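Local coordinates for regulator of nonsense transcripts 2 (Homo sapiens, PDB 4CEM), which takes part in nonsense-mediated mRNA decay as the factor UPF2, of which this is the first of three MIF4G domains, at residues K54-V59 and S83-E88; S190-F195 and Q298-L303; L239-F244 and L304-P309. All coordinates share one frame; numbering follows the deposited sequence.

In the fold
Contacts 2 and 3 are neighbours, their centres 9 Å apart, whereas contact 1 lies toward one end of the elongated domain, about 37 Å and 44 Å from their centres. Contact 1 is at the surface and joins helices 52-61 and 86-95 through an asparagine side chain stacked on a tyrosine ring. Contact 2 is buried and almost wholly aliphatic. Contact 3, partly buried, continues from it: the chain leaving helix 283-303 packs against helix 230-259, with leucine and phenylalanine inside and a lysine and a glutamate at the margin. The two meet where Val192 packs on Leu240 and Ala301 on Phe244, joining helices 189-204, 230-259 and 283-303. All three contacts belong to one all-helical MIF4G domain.

Contact 1: K54-V59 and S83-E88; sequences KNTAFV and SKYIAE
Asn55 lies over one face of the Tyr85 ring. Its CB sits 3.6 Å from the ring centroid, only 8° off the normal, a CH-pi contact over the centre of the face. With CG anti to the carbonyl carbon, chi1 -80°, the amide carbon comes over the CD1-CE1 side of the ring. The amide is stacked with its plane 18° from that of the ring and Asn55 OD1 3.7 Å from Tyr85 CD1, while the side chains as a whole cross at about a right angle. Thr56 adds a looser touch, its OG1 4.4 Å from Tyr85 CE2 and oblique to the ring. One turn further along the helix, Val59 meets the start of helix 86-95: CG1 rests against the carbonyl oxygen of Glu88 at 3.7 Å and near its CB, and CG2 comes within 4.3 Å of Tyr85 CB. In the second shell, ND2 of Asn55 is hydrogen-bonded to the backbone oxygens of Ser51 and Asp49, which fixes the rotation of the amide, and Thr56 OG1 is bonded to Ile52 O. Ser92 OG is hydrogen-bonded to Val59 O and weakly to Glu88 O, tying the two helices together. A serine in place of Tyr85, the N-cap residue of helix 86-95, would probably leave a gap over Asn55 CB and deprive the amide of the flat surface it stacks on. No hydrogen bond runs directly between the two segments, so their grip rests on stacking and van der Waals contact, while Asn55 ND2 and Thr56 OG1 bond back around the start of helix 52-61.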
loop_
_atom_site.group_PDB
_atom_site.type_symbol
_atom_site.label_atom_id
_atom_site.label_comp_id
_atom_site.label_asym_id
_atom_site.label_seq_id
_atom_site.Cartn_x
_atom_site.Cartn_y
_atom_site.Cartn_z
ATOM N N LYS A 54 -11.390 -15.190 27.296
ATOM C CA LYS A 54 -10.327 -14.212 27.069
ATOM C C LYS A 54 -9.794 -14.260 25.646
ATOM O O LYS A 54 -9.662 -13.226 24.993
ATOM C CB LYS A 54 -9.201 -14.386 28.092
ATOM C CG LYS A 54 -9.707 -14.225 29.517
ATOM C CD LYS A 54 -8.814 -13.391 30.416
ATOM C CE LYS A 54 -9.629 -12.802 31.564
ATOM N NZ LYS A 54 -8.784 -12.357 32.706
ATOM N N ASN A 55 -9.515 -15.457 25.157
ATOM C CA ASN A 55 -9.056 -15.604 23.781
ATOM C C ASN A 55 -10.058 -15.098 22.761
ATOM O O ASN A 55 -9.668 -14.539 21.739
ATOM C CB ASN A 55 -8.678 -17.049 23.484
ATOM C CG ASN A 55 -7.301 -17.390 23.999
ATOM O OD1 ASN A 55 -6.326 -17.335 23.253
ATOM N ND2 ASN A 55 -7.205 -17.711 25.283
ATOM N N THR A 56 -11.346 -15.267 23.044
ATOM C CA THR A 56 -12.388 -14.784 22.134
ATOM C C THR A 56 -12.465 -13.274 22.213
ATOM O O THR A 56 -12.576 -12.610 21.188
ATOM C CB THR A 56 -13.765 -15.407 22.442
ATOM O OG1 THR A 56 -13.644 -16.837 22.415
ATOM C CG2 THR A 56 -14.796 -14.961 21.411
ATOM N N ALA A 57 -12.391 -12.737 23.428
ATOM C CA ALA A 57 -12.351 -11.287 23.620
ATOM C C ALA A 57 -11.215 -10.692 22.795
ATOM O O ALA A 57 -11.413 -9.735 22.038
ATOM C CB ALA A 57 -12.172 -10.946 25.088
ATOM N N PHE A 58 -10.034 -11.296 22.914
ATOM C CA PHE A 58 -8.861 -10.812 22.213
ATOM C C PHE A 58 -9.050 -10.848 20.703
ATOM O O PHE A 58 -8.777 -9.853 20.024
ATOM C CB PHE A 58 -7.615 -11.596 22.616
ATOM C CG PHE A 58 -6.355 -11.048 22.023
ATOM C CD1 PHE A 58 -5.906 -9.785 22.379
ATOM C CD2 PHE A 58 -5.632 -11.776 21.083
ATOM C CE1 PHE A 58 -4.755 -9.256 21.821
ATOM C CE2 PHE A 58 -4.473 -11.257 20.530
ATOM C CZ PHE A 58 -4.035 -9.996 20.901
ATOM N N VAL A 59 -9.541 -11.974 20.180
ATOM C CA VAL A 59 -9.819 -12.090 18.744
ATOM C C VAL A 59 -10.750 -10.987 18.254
ATOM O O VAL A 59 -10.632 -10.534 17.118
ATOM C CB VAL A 59 -10.425 -13.460 18.379
ATOM C CG1 VAL A 59 -10.991 -13.449 16.956
ATOM C CG2 VAL A 59 -9.370 -14.551 18.525
ATOM N N SER A 83 -3.121 -20.884 20.734
ATOM C CA SER A 83 -2.886 -22.081 19.919
ATOM C C SER A 83 -4.091 -22.549 19.116
ATOM O O SER A 83 -3.934 -22.959 17.969
ATOM C CB SER A 83 -2.416 -23.248 20.783
ATOM O OG SER A 83 -1.052 -23.112 21.124
ATOM N N LYS A 84 -5.281 -22.493 19.719
ATOM C CA LYS A 84 -6.499 -22.974 19.076
ATOM C C LYS A 84 -7.248 -21.912 18.284
ATOM O O LYS A 84 -8.215 -22.242 17.599
ATOM C CB LYS A 84 -7.445 -23.563 20.123
ATOM C CG LYS A 84 -6.930 -24.826 20.801
ATOM C CD LYS A 84 -7.897 -25.270 21.892
ATOM C CE LYS A 84 -7.222 -26.114 22.969
ATOM N NZ LYS A 84 -6.867 -27.486 22.498
ATOM N N TYR A 85 -6.827 -20.649 18.364
ATOM C CA TYR A 85 -7.638 -19.547 17.819
ATOM C C TYR A 85 -6.980 -18.800 16.646
ATOM O O TYR A 85 -7.382 -17.681 16.301
ATOM C CB TYR A 85 -8.015 -18.577 18.940
ATOM C CG TYR A 85 -8.642 -19.251 20.140
ATOM C CD1 TYR A 85 -7.849 -19.905 21.083
ATOM C CD2 TYR A 85 -10.027 -19.243 20.334
ATOM C CE1 TYR A 85 -8.413 -20.529 22.183
ATOM C CE2 TYR A 85 -10.603 -19.868 21.434
ATOM C CZ TYR A 85 -9.786 -20.508 22.354
ATOM O OH TYR A 85 -10.320 -21.133 23.453
ATOM N N ILE A 86 -6.006 -19.444 16.009
ATOM C CA ILE A 86 -5.282 -18.840 14.896
ATOM C C ILE A 86 -6.240 -18.416 13.790
ATOM O O ILE A 86 -6.293 -17.244 13.423
ATOM C CB ILE A 86 -4.207 -19.795 14.312
ATOM C CG1 ILE A 86 -3.100 -20.076 15.339
ATOM C CG2 ILE A 86 -3.583 -19.207 13.055
ATOM C CD1 ILE A 86 -2.323 -18.847 15.759
ATOM N N ALA A 87 -7.008 -19.368 13.276
ATOM C CA ALA A 87 -7.898 -19.113 12.142
ATOM C C ALA A 87 -8.821 -17.932 12.399
ATOM O O ALA A 87 -9.054 -17.125 11.504
ATOM C CB ALA A 87 -8.705 -20.357 11.808
ATOM N N GLU A 88 -9.321 -17.824 13.628
ATOM C CA GLU A 88 -10.233 -16.738 14.014
ATOM C C GLU A 88 -9.487 -15.406 14.090
ATOM O O GLU A 88 -9.956 -14.393 13.570
ATOM C CB GLU A 88 -10.906 -17.033 15.365
ATOM C CG GLU A 88 -11.723 -18.324 15.418
ATOM C CD GLU A 88 -10.904 -19.549 15.818
ATOM O OE1 GLU A 88 -9.898 -19.869 15.139
ATOM O OE2 GLU A 88 -11.265 -20.203 16.822
#

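Contact 2: S190-F195 and Q298-L303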
loop_
_atom_site.group_PDB
_atom_site.type_symbol
_atom_site.label_atom_id
_atom_site.label_comp_id
_atom_site.label_asym_id
_atom_site.label_seq_id
_atom_site.Cartn_x
_atom_site.Cartn_y
_atom_site.Cartn_z
ATOM N N SER A 190 -4.801 6.170 -6.772
ATOM C CA SER A 190 -4.389 6.424 -5.393
ATOM C C SER A 190 -3.924 5.146 -4.683
ATOM O O SER A 190 -3.101 5.203 -3.773
ATOM C CB SER A 190 -5.535 7.057 -4.604
ATOM O OG SER A 190 -6.529 6.090 -4.323
ATOM N N VAL A 191 -4.464 4.000 -5.089
ATOM C CA VAL A 191 -4.009 2.710 -4.567
ATOM C C VAL A 191 -2.577 2.400 -5.025
ATOM O O VAL A 191 -1.771 1.896 -4.239
ATOM C CB VAL A 191 -4.976 1.566 -4.958
ATOM C CG1 VAL A 191 -4.348 0.207 -4.712
ATOM C CG2 VAL A 191 -6.273 1.698 -4.175
ATOM N N VAL A 192 -2.264 2.712 -6.283
ATOM C CA VAL A 192 -0.924 2.464 -6.827
ATOM C C VAL A 192 0.092 3.452 -6.260
ATOM O O VAL A 192 1.244 3.097 -6.011
ATOM C CB VAL A 192 -0.909 2.551 -8.360
ATOM C CG1 VAL A 192 0.500 2.355 -8.892
ATOM C CG2 VAL A 192 -1.843 1.511 -8.951
ATOM N N ILE A 193 -0.342 4.689 -6.049
ATOM C CA ILE A 193 0.521 5.718 -5.493
ATOM C C ILE A 193 0.883 5.382 -4.049
ATOM O O ILE A 193 2.064 5.401 -3.679
ATOM C CB ILE A 193 -0.142 7.102 -5.580
ATOM C CG1 ILE A 193 -0.252 7.517 -7.049
ATOM C CG2 ILE A 193 0.665 8.124 -4.799
ATOM C CD1 ILE A 193 -1.256 8.613 -7.312
ATOM N N SER A 194 -0.132 5.061 -3.247
ATOM C CA SER A 194 0.075 4.668 -1.850
ATOM C C SER A 194 1.056 3.504 -1.775
ATOM O O SER A 194 2.045 3.562 -1.053
ATOM C CB SER A 194 -1.254 4.284 -1.182
ATOM O OG SER A 194 -1.045 3.578 0.036
ATOM N N PHE A 195 0.786 2.456 -2.542
ATOM C CA PHE A 195 1.678 1.307 -2.603
ATOM C C PHE A 195 3.116 1.712 -2.929
ATOM O O PHE A 195 4.065 1.233 -2.305
ATOM C CB PHE A 195 1.190 0.323 -3.659
ATOM C CG PHE A 195 2.156 -0.787 -3.932
ATOM C CD1 PHE A 195 2.247 -1.867 -3.073
ATOM C CD2 PHE A 195 2.984 -0.748 -5.046
ATOM C CE1 PHE A 195 3.139 -2.893 -3.320
ATOM C CE2 PHE A 195 3.880 -1.769 -5.299
ATOM C CZ PHE A 195 3.957 -2.845 -4.433
ATOM N N GLN A 298 1.658 13.497 -11.951
ATOM C CA GLN A 298 2.892 14.126 -11.488
ATOM C C GLN A 298 3.440 13.380 -10.286
ATOM O O GLN A 298 4.636 13.095 -10.199
ATOM C CB GLN A 298 2.636 15.582 -11.104
ATOM C CG GLN A 298 2.264 16.492 -12.267
ATOM C CD GLN A 298 1.693 17.819 -11.809
ATOM O OE1 GLN A 298 0.840 17.876 -10.922
ATOM N NE2 GLN A 298 2.164 18.897 -12.413
ATOM N N SER A 299 2.539 13.064 -9.366
ATOM C CA SER A 299 2.886 12.371 -8.146
ATOM C C SER A 299 3.581 11.037 -8.427
ATOM O O SER A 299 4.569 10.704 -7.777
ATOM C CB SER A 299 1.625 12.159 -7.311
ATOM O OG SER A 299 1.950 11.684 -6.023
ATOM N N LEU A 300 3.081 10.299 -9.417
ATOM C CA LEU A 300 3.581 8.958 -9.733
ATOM C C LEU A 300 4.795 8.980 -10.669
ATOM O O LEU A 300 5.632 8.074 -10.642
ATOM C CB LEU A 300 2.459 8.118 -10.361
ATOM C CG LEU A 300 2.777 6.650 -10.677
ATOM C CD1 LEU A 300 3.180 5.917 -9.410
ATOM C CD2 LEU A 300 1.597 5.962 -11.343
ATOM N N ALA A 301 4.874 9.993 -11.519
ATOM C CA ALA A 301 6.037 10.182 -12.386
ATOM C C ALA A 301 7.285 10.363 -11.529
ATOM O O ALA A 301 8.357 9.854 -11.842
ATOM C CB ALA A 301 5.833 11.398 -13.279
ATOM N N ASP A 302 7.126 11.104 -10.442
ATOM C CA ASP A 302 8.208 11.322 -9.512
ATOM C C ASP A 302 8.661 10.013 -8.872
ATOM O O ASP A 302 9.841 9.655 -8.943
ATOM C CB ASP A 302 7.786 12.295 -8.426
ATOM C CG ASP A 302 8.889 12.545 -7.447
ATOM O OD1 ASP A 302 9.164 11.642 -6.623
ATOM O OD2 ASP A 302 9.493 13.635 -7.517
ATOM N N LEU A 303 7.716 9.315 -8.245
ATOM C CA LEU A 303 7.995 8.038 -7.594
ATOM C C LEU A 303 8.704 7.085 -8.568
ATOM O O LEU A 303 9.660 6.408 -8.201
ATOM C CB LEU A 303 6.696 7.428 -7.047
ATOM C CG LEU A 303 6.080 8.086 -5.794
ATOM C CD1 LEU A 303 4.561 8.015 -5.793
ATOM C CD2 LEU A 303 6.626 7.486 -4.500
#
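With CG1 anti to the carbonyl carbon (chi1 -68°) and CG2 anti to the backbone N, Ile193 sends its two branches to different residues of helix 283-303. Ile193 CG2 touches Leu303 CD1 at 4.0 Å and lies equally far from Ser299 OG, a plain van der Waals contact in the latter case. Ile193 CG1 turns instead to Leu300, 4.3 Å from its CB. Leu303 reaches the isoleucine with CG beside its own backbone N, and the two side chains cross at about a right angle. On the other flank Val192 CG1 approaches Leu300 CD1 at 4.5 Å, a marginal touch. The short helical segments run in broadly the same direction, 33° apart, with their axes 10.2 Å from each other at closest approach. This is helix-on-helix packing in an all-helical MIF4G domain, a fold of stacked HEAT-like helices, and it brings together parts of the chain more than a hundred residues apart. Helix 230-259 packs beside both, its Tyr243 touching Val192 and Leu300. Beyond Ile193 on its own helix, Cys196 meets both Leu300 and Leu303, while Arg197 lies against Ser299. On its far side helix 189-204 is backed by helix 143-158, where Phe195 meets Leu150.

Contact 3: L239-F244 and L304-P309; sequences LLKEYF and LDENMP
Lys241 and Leu304 mark the nearest backbone approach, their CA atoms 7.3 Å apart, where a continuous helix meets a chain that has just left one. Asp305 has positive phi (59°) and closes helix 283-303 in a Schellman motif, with a probable hydrogen bond from Glu306 N to Ala301 O. Leu304, its CG anti to the carbonyl carbon, packs between Leu240 and Phe244, one turn apart: CD1 lies 3.5 Å from Leu240 O and 3.6 Å from Phe244 CB, and CD2 packs on Leu240 CB at 3.9 Å. Past the turn, Glu306 lays CB 3.5 Å from Phe244 CE2, obliquely to the ring, while Asn307 O stands at the ring edge, near its plane, 4.0 Å from CZ. The carboxylate of Glu306 reaches Lys241, OE2 resting 3.3 Å from CE. Lys241 NZ, hydrogen-bonded to Gln237 OE1, is 4.4 Å from Glu306 OE2, too far for a salt bridge, though the opposite charges probably attract. Asp305 points away from helix 230-259 and forms salt bridges with Arg209 and Lys212. The arrangement is a Schellman-type C-cap whose leucine, with the extended chain after it, closes over a neighbouring helix of the MIF4G helical stack.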
loop_
_atom_site.group_PDB
_atom_site.type_symbol
_atom_site.label_atom_id
_atom_site.label_comp_id
_atom_site.label_asym_id
_atom_site.label_seq_id
_atom_site.Cartn_x
_atom_site.Cartn_y
_atom_site.Cartn_z
ATOM N N LEU A 239 5.422 -3.498 -14.231
ATOM C CA LEU A 239 3.981 -3.246 -14.064
ATOM C C LEU A 239 3.707 -1.769 -13.805
ATOM O O LEU A 239 2.825 -1.172 -14.427
ATOM C CB LEU A 239 3.395 -4.086 -12.925
ATOM C CG LEU A 239 3.303 -5.598 -13.143
ATOM C CD1 LEU A 239 2.613 -6.247 -11.950
ATOM C CD2 LEU A 239 2.577 -5.950 -14.439
ATOM N N LEU A 240 4.478 -1.178 -12.902
ATOM C CA LEU A 240 4.273 0.220 -12.534
ATOM C C LEU A 240 4.481 1.176 -13.714
ATOM O O LEU A 240 3.709 2.115 -13.883
ATOM C CB LEU A 240 5.177 0.598 -11.358
ATOM C CG LEU A 240 4.819 -0.124 -10.054
ATOM C CD1 LEU A 240 5.971 -0.039 -9.065
ATOM C CD2 LEU A 240 3.542 0.446 -9.452
ATOM N N LYS A 241 5.508 0.931 -14.526
ATOM C CA LYS A 241 5.776 1.767 -15.709
ATOM C C LYS A 241 4.683 1.611 -16.747
ATOM O O LYS A 241 4.223 2.584 -17.341
ATOM C CB LYS A 241 7.138 1.432 -16.334
ATOM C CG LYS A 241 8.235 2.421 -15.955
ATOM C CD LYS A 241 9.556 1.744 -15.608
ATOM C CE LYS A 241 10.567 2.750 -15.072
ATOM N NZ LYS A 241 11.767 2.073 -14.509
ATOM N N GLU A 242 4.280 0.366 -16.950
ATOM C CA GLU A 242 3.195 0.025 -17.850
ATOM C C GLU A 242 1.891 0.685 -17.401
ATOM O O GLU A 242 1.139 1.202 -18.226
ATOM C CB GLU A 242 3.050 -1.487 -17.879
ATOM C CG GLU A 242 2.191 -2.034 -18.986
ATOM C CD GLU A 242 1.954 -3.513 -18.789
ATOM O OE1 GLU A 242 2.914 -4.214 -18.399
ATOM O OE2 GLU A 242 0.811 -3.968 -19.003
ATOM N N TYR A 243 1.627 0.672 -16.098
ATOM C CA TYR A 243 0.491 1.410 -15.547
ATOM C C TYR A 243 0.674 2.892 -15.810
ATOM O O TYR A 243 -0.241 3.571 -16.265
ATOM C CB TYR A 243 0.365 1.193 -14.042
ATOM C CG TYR A 243 -0.851 1.859 -13.434
ATOM C CD1 TYR A 243 -2.064 1.180 -13.339
ATOM C CD2 TYR A 243 -0.788 3.156 -12.943
ATOM C CE1 TYR A 243 -3.181 1.780 -12.780
ATOM C CE2 TYR A 243 -1.897 3.766 -12.377
ATOM C CZ TYR A 243 -3.094 3.076 -12.297
ATOM O OH TYR A 243 -4.205 3.675 -11.740
ATOM N N PHE A 244 1.868 3.386 -15.504
ATOM C CA PHE A 244 2.177 4.789 -15.685
ATOM C C PHE A 244 1.993 5.213 -17.137
ATOM O O PHE A 244 1.478 6.301 -17.412
ATOM C CB PHE A 244 3.606 5.092 -15.243
ATOM C CG PHE A 244 4.016 6.499 -15.520
ATOM C CD1 PHE A 244 3.509 7.535 -14.754
ATOM C CD2 PHE A 244 4.872 6.797 -16.572
ATOM C CE1 PHE A 244 3.868 8.850 -15.013
ATOM C CE2 PHE A 244 5.233 8.108 -16.837
ATOM C CZ PHE A 244 4.729 9.139 -16.055
ATOM N N LEU A 304 8.259 7.059 -9.819
ATOM C CA LEU A 304 8.900 6.223 -10.825
ATOM C C LEU A 304 10.070 6.916 -11.551
ATOM O O LEU A 304 10.698 6.305 -12.413
ATOM C CB LEU A 304 7.860 5.738 -11.833
ATOM C CG LEU A 304 6.673 4.991 -11.224
ATOM C CD1 LEU A 304 5.681 4.549 -12.293
ATOM C CD2 LEU A 304 7.157 3.799 -10.418
ATOM N N ASP A 305 10.367 8.168 -11.190
ATOM C CA ASP A 305 11.445 8.965 -11.806
ATOM C C ASP A 305 11.280 9.156 -13.323
ATOM O O ASP A 305 12.264 9.266 -14.055
ATOM C CB ASP A 305 12.824 8.365 -11.486
ATOM C CG ASP A 305 13.993 9.282 -11.899
ATOM O OD1 ASP A 305 13.836 10.530 -11.879
ATOM O OD2 ASP A 305 15.070 8.739 -12.249
ATOM N N GLU A 306 10.030 9.219 -13.780
ATOM C CA GLU A 306 9.713 9.429 -15.189
ATOM C C GLU A 306 9.397 10.898 -15.443
ATOM O O GLU A 306 8.939 11.608 -14.541
ATOM C CB GLU A 306 8.521 8.559 -15.592
ATOM C CG GLU A 306 8.824 7.069 -15.629
ATOM C CD GLU A 306 9.745 6.679 -16.771
ATOM O OE1 GLU A 306 10.062 7.537 -17.624
ATOM O OE2 GLU A 306 10.153 5.503 -16.830
ATOM N N ASN A 307 9.662 11.358 -16.662
ATOM C CA ASN A 307 9.259 12.708 -17.067
ATOM C C ASN A 307 7.775 12.712 -17.419
ATOM O O ASN A 307 7.212 11.679 -17.794
ATOM C CB ASN A 307 10.085 13.212 -18.262
ATOM C CG ASN A 307 11.410 13.831 -17.845
ATOM O OD1 ASN A 307 11.482 14.574 -16.864
ATOM N ND2 ASN A 307 12.466 13.542 -18.604
HETATM N N MSE A 308 7.145 13.874 -17.287
HETATM C CA MSE A 308 5.762 14.044 -17.718
HETATM C C MSE A 308 5.749 14.306 -19.196
HETATM O O MSE A 308 6.627 15.011 -19.702
HETATM C CB MSE A 308 5.133 15.253 -17.041
HETATM C CG MSE A 308 3.630 15.065 -16.825
HETATM SE SE MSE A 308 3.332 13.929 -15.244
HETATM C CE MSE A 308 4.500 15.044 -14.115
ATOM N N PRO A 309 4.759 13.753 -19.923
ATOM C CA PRO A 309 4.616 14.189 -21.309
ATOM C C PRO A 309 4.249 15.665 -21.366
ATOM O O PRO A 309 3.721 16.211 -20.389
ATOM C CB PRO A 309 3.467 13.326 -21.834
ATOM C CG PRO A 309 2.716 12.924 -20.611
ATOM C CD PRO A 309 3.785 12.698 -19.592
#